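Uncharacterized protein (Bacteroides ovatus, PDB 4FS7) is of unknown function but, as an extracellular leucine-rich repeat protein of the BspA type, probably binds other proteins. Local coordinates at residues A[2-6]-A[49-53]; A[79-85]-A[101-106]; A[334-338]-A[359-363]. Where two conformers were deposited one is given. Numbering follows the deposited sequence.

From the N terminus, interaction 1 comes first: it closes a loop of 42 residues by setting strand 4-6 against strand 49-52, both members of the mixed sheet at the start of the chain. Interaction 2 follows in series, its centre 20 Å from that of interaction 1; strand 84-85 belongs to the same sheet, so the contact closes a loop of 15 residues and ties that sheet to the following coil at 101-106. Interaction 3 lies across the chain's centre, about 62 Å from interaction 2 between centres, and joins adjacent coils of the repeat region through 334-338 and 359-363. None of the three loops nests in or crosses another.

Interaction 1 (A[2-6]-A[49-53]); sequences YDFVI and VVTYK
Strand 4-6 and strand 49-52 run with their N-to-C directions at 122°, axes 8.5 Å apart at closest, so they face each other through side chains rather than pair by backbone. Both are extended; F4 lies nearest Y52 (CA to CA 7.9 Å) and I6 nearest V50 (7.4 Å), and these four CA-to-CB bonds all point toward the opposite strand. The aromatic contact is an offset stack: F4 in the p rotamer and Y52 in t bring their ring centroids to 4.3 Å with planes at 10°. Each CB also sits over the partner's ring, F4 CB 3.9 Å and Y52 CB 4.0 Å from the centroids, a reciprocal CH-pi pair. Among aliphatic contacts, V50 CG2 meets the F4 ring edge at CZ (3.8 Å), and I6 CG1 approaches V50 CB (4.1 Å). The polar link is one water, 2.9 Å from D3 O, to which it donates, and 3.0 Å from Y52 OH. The strands share one mixed sheet, whose curl gathers these side chains into an N-terminal hydrophobic cluster. D3 and F4 form a classic beta bulge opposite Y11 on strand 9-13, while strand 55-62 pairs with 49-52; F13 and V20 also touch F4.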
ATOM      1  N   TYR A   2      32.775  23.445   4.081  1.00 26.63           N
ATOM      2  CA  TYR A   2      33.572  22.878   2.920  1.00 24.99           C
ATOM      3  C   TYR A   2      35.074  23.155   3.028  1.00 23.73           C
ATOM      4  O   TYR A   2      35.501  23.998   3.817  1.00 26.32           O
ATOM      5  CB  TYR A   2      33.077  23.430   1.587  1.00 23.99           C
ATOM      6  CG  TYR A   2      33.080  24.936   1.485  1.00 23.51           C
ATOM      7  CD1 TYR A   2      34.221  25.620   1.092  1.00 26.49           C
ATOM      8  CD2 TYR A   2      31.948  25.685   1.788  1.00 25.09           C
ATOM      9  CE1 TYR A   2      34.234  27.005   1.002  1.00 26.38           C
ATOM     10  CE2 TYR A   2      31.956  27.088   1.694  1.00 28.26           C
ATOM     11  CZ  TYR A   2      33.107  27.731   1.292  1.00 30.09           C
ATOM     12  OH  TYR A   2      33.134  29.114   1.204  1.00 33.01           O
ATOM     13  N   ASP A   3      35.881  22.441   2.240  1.00 23.46           N
ATOM     14  CA  ASP A   3      37.347  22.630   2.222  1.00 21.66           C
ATOM     15  C   ASP A   3      37.805  23.653   1.178  1.00 22.04           C
ATOM     16  O   ASP A   3      38.701  24.480   1.457  1.00 26.30           O
ATOM     17  CB  ASP A   3      38.114  21.305   2.089  1.00 21.80           C
ATOM     18  CG  ASP A   3      37.904  20.366   3.277  1.00 24.69           C
ATOM     19  OD1 ASP A   3      37.937  20.831   4.449  1.00 32.64           O
ATOM     20  OD2 ASP A   3      37.774  19.150   3.084  1.00 26.10           O
ATOM     21  N   PHE A   4      37.239  23.617  -0.021  1.00 20.63           N
ATOM     22  CA  PHE A   4      37.507  24.645  -1.035  1.00 19.69           C
ATOM     23  C   PHE A   4      36.387  24.718  -2.059  1.00 18.22           C
ATOM     24  O   PHE A   4      35.492  23.867  -2.046  1.00 19.85           O
ATOM     25  CB  PHE A   4      38.878  24.406  -1.701  1.00 19.24           C
ATOM     26  CG  PHE A   4      38.965  23.122  -2.492  1.00 16.86           C
ATOM     27  CD1 PHE A   4      39.289  21.946  -1.894  1.00 17.21           C
ATOM     28  CD2 PHE A   4      38.748  23.140  -3.854  1.00 18.58           C
ATOM     29  CE1 PHE A   4      39.366  20.772  -2.640  1.00 17.11           C
ATOM     30  CE2 PHE A   4      38.822  21.972  -4.597  1.00 16.06           C
ATOM     31  CZ  PHE A   4      39.139  20.799  -3.989  1.00 15.45           C
ATOM     32  N   VAL A   5      36.441  25.745  -2.911  1.00 17.79           N
ATOM     33  CA  VAL A   5      35.439  26.067  -3.931  1.00 19.33           C
ATOM     34  C   VAL A   5      36.130  26.191  -5.277  1.00 20.61           C
ATOM     35  O   VAL A   5      37.213  26.786  -5.363  1.00 23.68           O
ATOM     36  CB  VAL A   5      34.734  27.414  -3.634  1.00 22.57           C
ATOM     37  CG1 VAL A   5      33.605  27.689  -4.626  1.00 25.06           C
ATOM     38  CG2 VAL A   5      34.264  27.481  -2.165  1.00 26.75           C
ATOM     39  N   ILE A   6      35.539  25.603  -6.315  1.00 18.83           N
ATOM     40  CA  ILE A   6      35.960  25.819  -7.707  1.00 18.09           C
ATOM     41  C   ILE A   6      34.716  26.191  -8.506  1.00 19.85           C
ATOM     42  O   ILE A   6      33.742  25.433  -8.479  1.00 19.29           O
ATOM     43  CB  ILE A   6      36.633  24.590  -8.337  1.00 18.90           C
ATOM     44  CG1 ILE A   6      37.850  24.170  -7.517  1.00 21.20           C
ATOM     45  CG2 ILE A   6      36.972  24.829  -9.815  1.00 22.92           C
ATOM     46  CD1 ILE A   6      39.017  25.131  -7.526  1.00 23.64           C
ATOM     47  N   VAL A  49      37.630  16.352 -12.421  1.00 13.36           N
ATOM     48  CA  VAL A  49      38.928  16.698 -11.812  1.00 13.23           C
ATOM     49  C   VAL A  49      38.910  18.172 -11.474  1.00 13.29           C
ATOM     50  O   VAL A  49      38.383  18.982 -12.251  1.00 15.04           O
ATOM     51  CB  VAL A  49      40.138  16.387 -12.761  1.00 16.03           C
ATOM     52  CG1 VAL A  49      41.451  16.785 -12.090  1.00 19.49           C
ATOM     53  CG2 VAL A  49      40.186  14.964 -13.151  1.00 19.10           C
ATOM     54  N   VAL A  50      39.492  18.503 -10.312  1.00 13.06           N
ATOM     55  CA  VAL A  50      39.729  19.873  -9.962  1.00 14.00           C
ATOM     56  C   VAL A  50      41.193  19.993  -9.475  1.00 13.08           C
ATOM     57  O   VAL A  50      41.796  19.025  -8.980  1.00 14.93           O
ATOM     58  CB  VAL A  50      38.747  20.401  -8.880  1.00 13.73           C
ATOM     59  CG1 VAL A  50      37.313  20.506  -9.433  1.00 15.40           C
ATOM     60  CG2 VAL A  50      38.835  19.553  -7.579  1.00 15.90           C
ATOM     61  N   THR A  51      41.725  21.193  -9.632  1.00 15.71           N
ATOM     62  CA  THR A  51      43.072  21.464  -9.125  1.00 15.30           C
ATOM     63  C   THR A  51      42.950  22.465  -7.996  1.00 15.48           C
ATOM     64  O   THR A  51      42.202  23.441  -8.084  1.00 15.37           O
ATOM     65  CB  THR A  51      43.999  21.973 -10.238  1.00 19.31           C
ATOM     66  OG1 THR A  51      44.165  20.937 -11.216  1.00 22.61           O
ATOM     67  CG2 THR A  51      45.375  22.402  -9.663  1.00 21.21           C
ATOM     68  N   TYR A  52      43.674  22.202  -6.918  1.00 14.15           N
ATOM     69  CA  TYR A  52      43.687  23.109  -5.781  1.00 14.30           C
ATOM     70  C   TYR A  52      45.104  23.115  -5.248  1.00 13.22           C
ATOM     71  O   TYR A  52      45.660  22.051  -4.930  1.00 14.34           O
ATOM     72  CB  TYR A  52      42.714  22.601  -4.697  0.50 15.32           C
ATOM     73  CG  TYR A  52      42.728  23.352  -3.358  0.50 14.18           C
ATOM     74  CD1 TYR A  52      42.244  24.653  -3.271  0.50 14.47           C
ATOM     75  CD2 TYR A  52      43.172  22.737  -2.182  0.50 16.05           C
ATOM     76  CE1 TYR A  52      42.228  25.340  -2.061  0.50 17.18           C
ATOM     77  CE2 TYR A  52      43.175  23.427  -0.956  0.50 15.93           C
ATOM     78  CZ  TYR A  52      42.689  24.719  -0.904  0.50 16.39           C
ATOM     79  OH  TYR A  52      42.681  25.392   0.305  0.50 20.46           O
ATOM     80  N   LYS A  53      45.681  24.316  -5.165  1.00 14.82           N
ATOM     81  CA  LYS A  53      47.046  24.495  -4.654  1.00 15.00           C
ATOM     82  C   LYS A  53      48.019  23.472  -5.257  1.00 14.34           C
ATOM     83  O   LYS A  53      48.715  22.733  -4.559  1.00 15.17           O
ATOM     84  CB  LYS A  53      47.034  24.563  -3.106  0.60 14.29           C
ATOM     85  CG  LYS A  53      46.313  25.881  -2.679  0.60 16.13           C
ATOM     86  CD  LYS A  53      46.075  26.038  -1.181  0.60 15.44           C
ATOM     87  CE  LYS A  53      45.387  27.372  -0.899  0.60 17.25           C
ATOM     88  NZ  LYS A  53      45.954  28.028   0.288  0.60 22.25           N
TER
HETATM   89  O   HOH W   1      40.095  26.927   0.708  1.00 38.94           O

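Interaction 2 (A[79-85]-A[101-106])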
ATOM      1  N   PRO A  79      29.802  13.676 -13.587  1.00 11.84           N
ATOM      2  CA  PRO A  79      30.784  13.021 -14.429  1.00 11.98           C
ATOM      3  C   PRO A  79      30.917  11.529 -14.099  1.00 11.25           C
ATOM      4  O   PRO A  79      30.536  11.080 -13.025  1.00 11.83           O
ATOM      5  CB  PRO A  79      32.082  13.768 -14.079  1.00 13.22           C
ATOM      6  CG  PRO A  79      31.894  14.133 -12.641  1.00 12.76           C
ATOM      7  CD  PRO A  79      30.429  14.485 -12.538  1.00 12.17           C
ATOM      8  N   SER A  80      31.508  10.765 -15.009  1.00 11.90           N
ATOM      9  CA  SER A  80      31.598   9.319 -14.879  1.00 12.40           C
ATOM     10  C   SER A  80      32.444   8.855 -13.725  1.00 12.54           C
ATOM     11  O   SER A  80      32.399   7.687 -13.328  1.00 14.06           O
ATOM     12  CB  SER A  80      32.123   8.700 -16.155  1.00 13.81           C
ATOM     13  OG  SER A  80      33.490   9.036 -16.354  1.00 14.37           O
ATOM     14  N   THR A  81      33.247   9.779 -13.203  1.00 12.48           N
ATOM     15  CA  THR A  81      34.137   9.499 -12.108  1.00 12.56           C
ATOM     16  C   THR A  81      33.450   9.385 -10.751  1.00 12.50           C
ATOM     17  O   THR A  81      34.026   8.825  -9.810  1.00 13.43           O
ATOM     18  CB  THR A  81      35.249  10.566 -12.028  1.00 14.17           C
ATOM     19  OG1 THR A  81      34.650  11.866 -11.957  1.00 13.92           O
ATOM     20  CG2 THR A  81      36.116  10.484 -13.318  1.00 16.55           C
ATOM     21  N   VAL A  82      32.216   9.885 -10.662  1.00 11.27           N
ATOM     22  CA  VAL A  82      31.452   9.783  -9.435  1.00 12.77           C
ATOM     23  C   VAL A  82      30.912   8.378  -9.311  1.00 12.91           C
ATOM     24  O   VAL A  82      30.130   7.927 -10.130  1.00 16.06           O
ATOM     25  CB  VAL A  82      30.346  10.851  -9.383  1.00 12.69           C
ATOM     26  CG1 VAL A  82      29.303  10.543  -8.297  1.00 13.97           C
ATOM     27  CG2 VAL A  82      30.934  12.239  -9.157  1.00 13.37           C
ATOM     28  N   ARG A  83      31.328   7.698  -8.249  1.00 12.07           N
ATOM     29  CA  ARG A  83      30.965   6.298  -8.005  1.00 14.61           C
ATOM     30  C   ARG A  83      30.101   6.083  -6.782  1.00 14.01           C
ATOM     31  O   ARG A  83      29.615   4.957  -6.578  1.00 14.71           O
ATOM     32  CB  ARG A  83      32.184   5.402  -7.924  1.00 18.39           C
ATOM     33  CG  ARG A  83      33.104   5.681  -6.852  1.00 24.49           C
ATOM     34  CD  ARG A  83      34.355   4.797  -7.039  1.00 34.69           C
ATOM     35  NE  ARG A  83      35.168   4.883  -5.830  1.00 46.11           N
ATOM     36  CZ  ARG A  83      36.350   5.490  -5.721  1.00 47.57           C
ATOM     37  NH1 ARG A  83      36.955   6.052  -6.766  1.00 46.44           N
ATOM     38  NH2 ARG A  83      36.942   5.515  -4.536  1.00 50.20           N
ATOM     39  N   GLU A  84      29.825   7.148  -6.043  1.00 13.17           N
ATOM     40  CA  GLU A  84      29.025   7.072  -4.823  0.50 14.09           C
ATOM     41  C   GLU A  84      28.284   8.380  -4.659  1.00 13.04           C
ATOM     42  O   GLU A  84      28.839   9.441  -4.897  1.00 13.35           O
ATOM     43  CB  GLU A  84      29.951   6.860  -3.635  0.50 16.89           C
ATOM     44  CG  GLU A  84      29.283   6.713  -2.293  0.50 22.17           C
ATOM     45  CD  GLU A  84      30.308   6.505  -1.180  0.50 25.63           C
ATOM     46  OE1 GLU A  84      31.317   5.812  -1.436  0.50 25.00           O
ATOM     47  OE2 GLU A  84      30.089   7.030  -0.066  0.50 30.86           O
ATOM     48  N   ILE A  85      27.014   8.302  -4.271  1.00 12.02           N
ATOM     49  CA  ILE A  85      26.157   9.470  -4.047  1.00 12.00           C
ATOM     50  C   ILE A  85      25.590   9.297  -2.628  1.00 13.18           C
ATOM     51  O   ILE A  85      25.002   8.267  -2.310  1.00 13.67           O
ATOM     52  CB  ILE A  85      25.043   9.585  -5.078  1.00 12.39           C
ATOM     53  CG1 ILE A  85      25.638   9.732  -6.497  1.00 13.42           C
ATOM     54  CG2 ILE A  85      24.122  10.756  -4.709  1.00 13.48           C
ATOM     55  CD1 ILE A  85      24.570   9.744  -7.616  1.00 15.77           C
ATOM     56  N   ILE A 101      22.786   9.533 -13.543  1.00 11.74           N
ATOM     57  CA  ILE A 101      23.471   8.734 -12.533  0.50 12.33           C
ATOM     58  C   ILE A 101      24.529   7.904 -13.240  1.00 12.02           C
ATOM     59  O   ILE A 101      24.224   7.055 -14.065  1.00 13.13           O
ATOM     60  CB  ILE A 101      22.540   7.792 -11.772  0.50 12.52           C
ATOM     61  CG1 ILE A 101      21.299   8.537 -11.276  0.50 15.11           C
ATOM     62  CG2 ILE A 101      23.293   7.185 -10.581  0.50 13.66           C
ATOM     63  CD1 ILE A 101      21.634   9.668 -10.351  0.50 18.62           C
ATOM     64  N   PRO A 102      25.817   8.135 -12.930  1.00 12.16           N
ATOM     65  CA  PRO A 102      26.875   7.372 -13.584  1.00 12.74           C
ATOM     66  C   PRO A 102      26.774   5.864 -13.384  1.00 11.58           C
ATOM     67  O   PRO A 102      26.267   5.376 -12.369  1.00 11.81           O
ATOM     68  CB  PRO A 102      28.148   7.908 -12.898  1.00 15.25           C
ATOM     69  CG  PRO A 102      27.803   9.222 -12.488  1.00 15.22           C
ATOM     70  CD  PRO A 102      26.381   9.165 -12.048  1.00 12.11           C
ATOM     71  N   ASP A 103      27.336   5.146 -14.345  1.00 12.89           N
ATOM     72  CA  ASP A 103      27.289   3.695 -14.411  1.00 13.26           C
ATOM     73  C   ASP A 103      27.907   3.015 -13.227  1.00 13.38           C
ATOM     74  O   ASP A 103      27.545   1.874 -12.918  1.00 15.31           O
ATOM     75  CB  ASP A 103      27.966   3.157 -15.690  1.00 14.94           C
ATOM     76  CG  ASP A 103      27.160   3.361 -16.938  1.00 19.15           C
ATOM     77  OD1 ASP A 103      25.949   3.655 -16.865  1.00 20.86           O
ATOM     78  OD2 ASP A 103      27.759   3.188 -18.033  1.00 23.74           O
ATOM     79  N   SER A 104      28.875   3.651 -12.563  1.00 12.15           N
ATOM     80  CA  SER A 104      29.574   3.063 -11.426  0.50 12.89           C
ATOM     81  C   SER A 104      28.812   3.151 -10.097  1.00 12.75           C
ATOM     82  O   SER A 104      29.235   2.565  -9.101  1.00 15.08           O
ATOM     83  CB  SER A 104      30.953   3.731 -11.250  0.50 13.82           C
ATOM     84  OG  SER A 104      31.780   3.482 -12.378  0.50 14.32           O
ATOM     85  N   VAL A 105      27.705   3.921 -10.062  1.00 11.42           N
ATOM     86  CA  VAL A 105      26.941   4.070  -8.812  1.00 11.63           C
ATOM     87  C   VAL A 105      26.138   2.779  -8.548  1.00 11.53           C
ATOM     88  O   VAL A 105      25.369   2.347  -9.411  1.00 12.66           O
ATOM     89  CB  VAL A 105      26.035   5.288  -8.862  1.00 10.58           C
ATOM     90  CG1 VAL A 105      25.069   5.320  -7.669  1.00 13.15           C
ATOM     91  CG2 VAL A 105      26.893   6.547  -8.906  1.00 12.84           C
ATOM     92  N   LYS A 106      26.348   2.173  -7.366  1.00 12.31           N
ATOM     93  CA  LYS A 106      25.754   0.886  -7.024  1.00 13.83           C
ATOM     94  C   LYS A 106      24.539   1.000  -6.093  1.00 13.17           C
ATOM     95  O   LYS A 106      23.743   0.039  -5.985  1.00 15.10           O
ATOM     96  CB  LYS A 106      26.800  -0.019  -6.368  1.00 15.19           C
ATOM     97  CG  LYS A 106      27.973  -0.362  -7.313  1.00 19.42           C
ATOM     98  CD  LYS A 106      29.238  -0.884  -6.612  1.00 26.26           C
ATOM     99  CE  LYS A 106      30.397  -1.139  -7.639  1.00 30.19           C
ATOM    100  NZ  LYS A 106      30.711   0.053  -8.569  1.00 29.54           N
TER
HETATM  101  O   HOH W   2      30.632   5.645 -14.119  1.00 19.29           O
HETATM  102  O   HOH W   3      33.938   5.548 -12.166  1.00 34.15           O
HETATM  103  O   HOH W   4      27.711   3.519  -5.163  1.00 16.96           O
HETATM  104  O   HOH W   5      30.931   2.252  -6.632  1.00 30.00           O
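P102 lays its ring against the turn of 79-85: its CG reaches P79 O at 3.3 Å, its CB lies 3.4 Å from V82 O, and CG also meets V82 CB at 4.3 Å. Each segment carries a type I beta turn, P79 to V82 and P102 to V105, closed by V82 N to P79 O and V105 N to P102 O, both 3.1 Å. The segments run in the same direction, one residue out of step between turns, S80 CA nearest P102 CA (5.3 Å) and R83 CA nearest V105 CA (4.7 Å). On the inner side, I85 CD1 touches I101 CD1 (4.0 Å) and V105 CG2 (4.2 Å), an aliphatic cluster that F113 extends by contact with I101. At the outer side R83 CB meets S104 CB at 3.9 Å, while the R83 guanidinium turns off to a salt bridge with E16. The backbones communicate through V105 CA to R83 O, a 3.6 Å CA-H...O contact, and through water. Two waters link S80 O to S104, one at its N and the other at OG; two more join R83 O to K106, at N and NZ. Such stacked turns are consistent with successive coils of a leucine-rich repeat solenoid. Chemically, the contact combines a dry aliphatic interior with a hydrated backbone seam, and V82 O, buried against P102, is left without a polar partner.

Interaction 3 (A[334-338]-A[359-363])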
ATOM      1  N   ILE A 334     -22.943 -15.062  16.617  1.00  8.89           N
ATOM      2  CA  ILE A 334     -23.106 -13.782  15.962  1.00  9.88           C
ATOM      3  C   ILE A 334     -22.639 -12.725  16.955  1.00  9.13           C
ATOM      4  O   ILE A 334     -23.113 -12.713  18.081  1.00  9.53           O
ATOM      5  CB  ILE A 334     -24.648 -13.499  15.588  1.00 10.57           C
ATOM      6  CG1 ILE A 334     -25.131 -14.516  14.535  1.00 13.47           C
ATOM      7  CG2 ILE A 334     -24.861 -12.074  15.115  1.00 12.38           C
ATOM      8  CD1 ILE A 334     -26.681 -14.552  14.327  1.00 13.74           C
ATOM      9  N   GLY A 335     -21.690 -11.885  16.568  1.00  8.82           N
ATOM     10  CA  GLY A 335     -21.090 -10.938  17.473  1.00  8.86           C
ATOM     11  C   GLY A 335     -21.883  -9.712  17.826  1.00  8.93           C
ATOM     12  O   GLY A 335     -22.987  -9.458  17.349  1.00  8.94           O
ATOM     13  N   LYS A 336     -21.333  -8.966  18.782  1.00  8.43           N
ATOM     14  CA  LYS A 336     -21.900  -7.680  19.187  1.00  7.67           C
ATOM     15  C   LYS A 336     -22.068  -6.782  17.968  1.00  7.32           C
ATOM     16  O   LYS A 336     -21.135  -6.654  17.161  1.00  7.38           O
ATOM     17  CB  LYS A 336     -20.951  -7.035  20.213  1.00  9.57           C
ATOM     18  CG  LYS A 336     -21.325  -5.631  20.617  1.00 10.00           C
ATOM     19  CD  LYS A 336     -20.449  -5.080  21.748  1.00 13.61           C
ATOM     20  CE  LYS A 336     -20.899  -3.713  22.194  1.00 16.28           C
ATOM     21  NZ  LYS A 336     -20.095  -3.231  23.345  1.00 20.92           N
ATOM     22  N   ARG A 337     -23.236  -6.179  17.796  1.00  7.23           N
ATOM     23  CA  ARG A 337     -23.497  -5.207  16.725  1.00  7.79           C
ATOM     24  C   ARG A 337     -23.215  -5.797  15.348  1.00  7.57           C
ATOM     25  O   ARG A 337     -23.050  -5.053  14.394  1.00  7.95           O
ATOM     26  CB  ARG A 337     -22.691  -3.940  16.955  1.00  8.35           C
ATOM     27  CG  ARG A 337     -23.226  -3.105  18.111  1.00  9.15           C
ATOM     28  CD  ARG A 337     -22.281  -1.973  18.569  1.00 10.85           C
ATOM     29  NE  ARG A 337     -21.959  -1.051  17.484  1.00 10.00           N
ATOM     30  CZ  ARG A 337     -21.341   0.106  17.693  1.00 12.43           C
ATOM     31  NH1 ARG A 337     -20.974   0.469  18.916  1.00 14.43           N
ATOM     32  NH2 ARG A 337     -21.025   0.886  16.675  1.00 12.81           N
ATOM     33  N   SER A 338     -23.280  -7.124  15.175  1.00  7.69           N
ATOM     34  CA  SER A 338     -22.896  -7.668  13.867  0.75  7.85           C
ATOM     35  C   SER A 338     -23.744  -7.243  12.701  1.00  7.57           C
ATOM     36  O   SER A 338     -23.232  -7.172  11.586  1.00  8.40           O
ATOM     37  CB  SER A 338     -22.806  -9.204  13.921  0.75  9.24           C
ATOM     38  OG  SER A 338     -21.700  -9.680  14.680  0.75  9.66           O
ATOM     39  N   ALA A 359     -24.394  -8.333  21.926  1.00  8.34           N
ATOM     40  CA  ALA A 359     -25.202  -7.205  22.334  1.00  7.77           C
ATOM     41  C   ALA A 359     -25.561  -6.371  21.123  1.00  9.33           C
ATOM     42  O   ALA A 359     -24.706  -5.990  20.305  1.00  8.84           O
ATOM     43  CB  ALA A 359     -24.500  -6.361  23.390  1.00 11.37           C
ATOM     44  N   ASN A 360     -26.839  -6.036  21.003  1.00  8.14           N
ATOM     45  CA  ASN A 360     -27.294  -5.142  19.973  1.00  8.11           C
ATOM     46  C   ASN A 360     -26.942  -5.605  18.556  1.00  7.47           C
ATOM     47  O   ASN A 360     -26.845  -4.798  17.642  1.00  8.48           O
ATOM     48  CB  ASN A 360     -26.821  -3.709  20.260  1.00  9.33           C
ATOM     49  CG  ASN A 360     -27.561  -3.118  21.410  1.00 13.67           C
ATOM     50  OD1 ASN A 360     -28.790  -3.263  21.494  1.00 16.80           O
ATOM     51  ND2 ASN A 360     -26.858  -2.404  22.258  1.00 19.22           N
ATOM     52  N   ALA A 361     -26.897  -6.936  18.370  1.00  8.20           N
ATOM     53  CA  ALA A 361     -26.587  -7.479  17.061  1.00  7.90           C
ATOM     54  C   ALA A 361     -27.527  -6.995  15.965  1.00  7.71           C
ATOM     55  O   ALA A 361     -27.140  -6.883  14.820  1.00  8.37           O
ATOM     56  CB  ALA A 361     -26.529  -8.985  17.111  1.00  9.98           C
ATOM     57  N   PHE A 362     -28.810  -6.782  16.337  1.00  7.62           N
ATOM     58  CA  PHE A 362     -29.817  -6.373  15.383  1.00  8.87           C
ATOM     59  C   PHE A 362     -30.441  -5.036  15.727  1.00  9.01           C
ATOM     60  O   PHE A 362     -31.515  -4.708  15.270  1.00  9.32           O
ATOM     61  CB  PHE A 362     -30.877  -7.504  15.228  1.00  8.83           C
ATOM     62  CG  PHE A 362     -30.300  -8.744  14.677  1.00  8.45           C
ATOM     63  CD1 PHE A 362     -30.067  -8.868  13.326  1.00  8.78           C
ATOM     64  CD2 PHE A 362     -29.881  -9.764  15.522  1.00  9.21           C
ATOM     65  CE1 PHE A 362     -29.471  -9.996  12.831  1.00  9.42           C
ATOM     66  CE2 PHE A 362     -29.263 -10.900  15.001  1.00 10.69           C
ATOM     67  CZ  PHE A 362     -29.070 -11.015  13.653  1.00  9.96           C
ATOM     68  N   GLN A 363     -29.727  -4.235  16.517  1.00  8.94           N
ATOM     69  CA  GLN A 363     -30.171  -2.889  16.792  1.00  8.70           C
ATOM     70  C   GLN A 363     -30.260  -2.105  15.485  1.00  9.92           C
ATOM     71  O   GLN A 363     -29.385  -2.227  14.620  1.00 10.20           O
ATOM     72  CB  GLN A 363     -29.196  -2.233  17.745  1.00 10.30           C
ATOM     73  CG  GLN A 363     -29.553  -0.804  18.101  1.00 12.01           C
ATOM     74  CD  GLN A 363     -28.578  -0.265  19.098  1.00 15.02           C
ATOM     75  OE1 GLN A 363     -27.384  -0.257  18.877  1.00 16.98           O
ATOM     76  NE2 GLN A 363     -29.097   0.170  20.232  1.00 21.86           N
TER
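A359 supplies the one direct hydrogen bond between the segments: its O accepts from R337 N at 2.9 Å and also lies 3.4 Å from K336 CG. N360 shares the left-handed backbone conformation of R337, its match one repeat earlier; N360 O receives a CA-H...O contact from R337 CA (3.5 Å), while N360 CB packs on R337 CG at 4.2 Å; the arginine's NE continues to a salt bridge with E317. A361 is buried, its CB 3.6 Å from G335 O and 4.0 Å from I334 CG2. At F362 the CA-to-CB bond points away, yet the ring offers its edge to I334 CD1, 4.3 Å from CZ, stacks with F384 and meets the ring of F339. Q363 completes a type I turn through its N to N360 O (3.1 Å); 334-338 carries a type II turn, S338 N to G335 O (3.2 Å). Successive coils set side by side one 23-residue repeat apart, with I334, A361 and F362 buried, are typical of the BspA-type leucine-rich repeat solenoid.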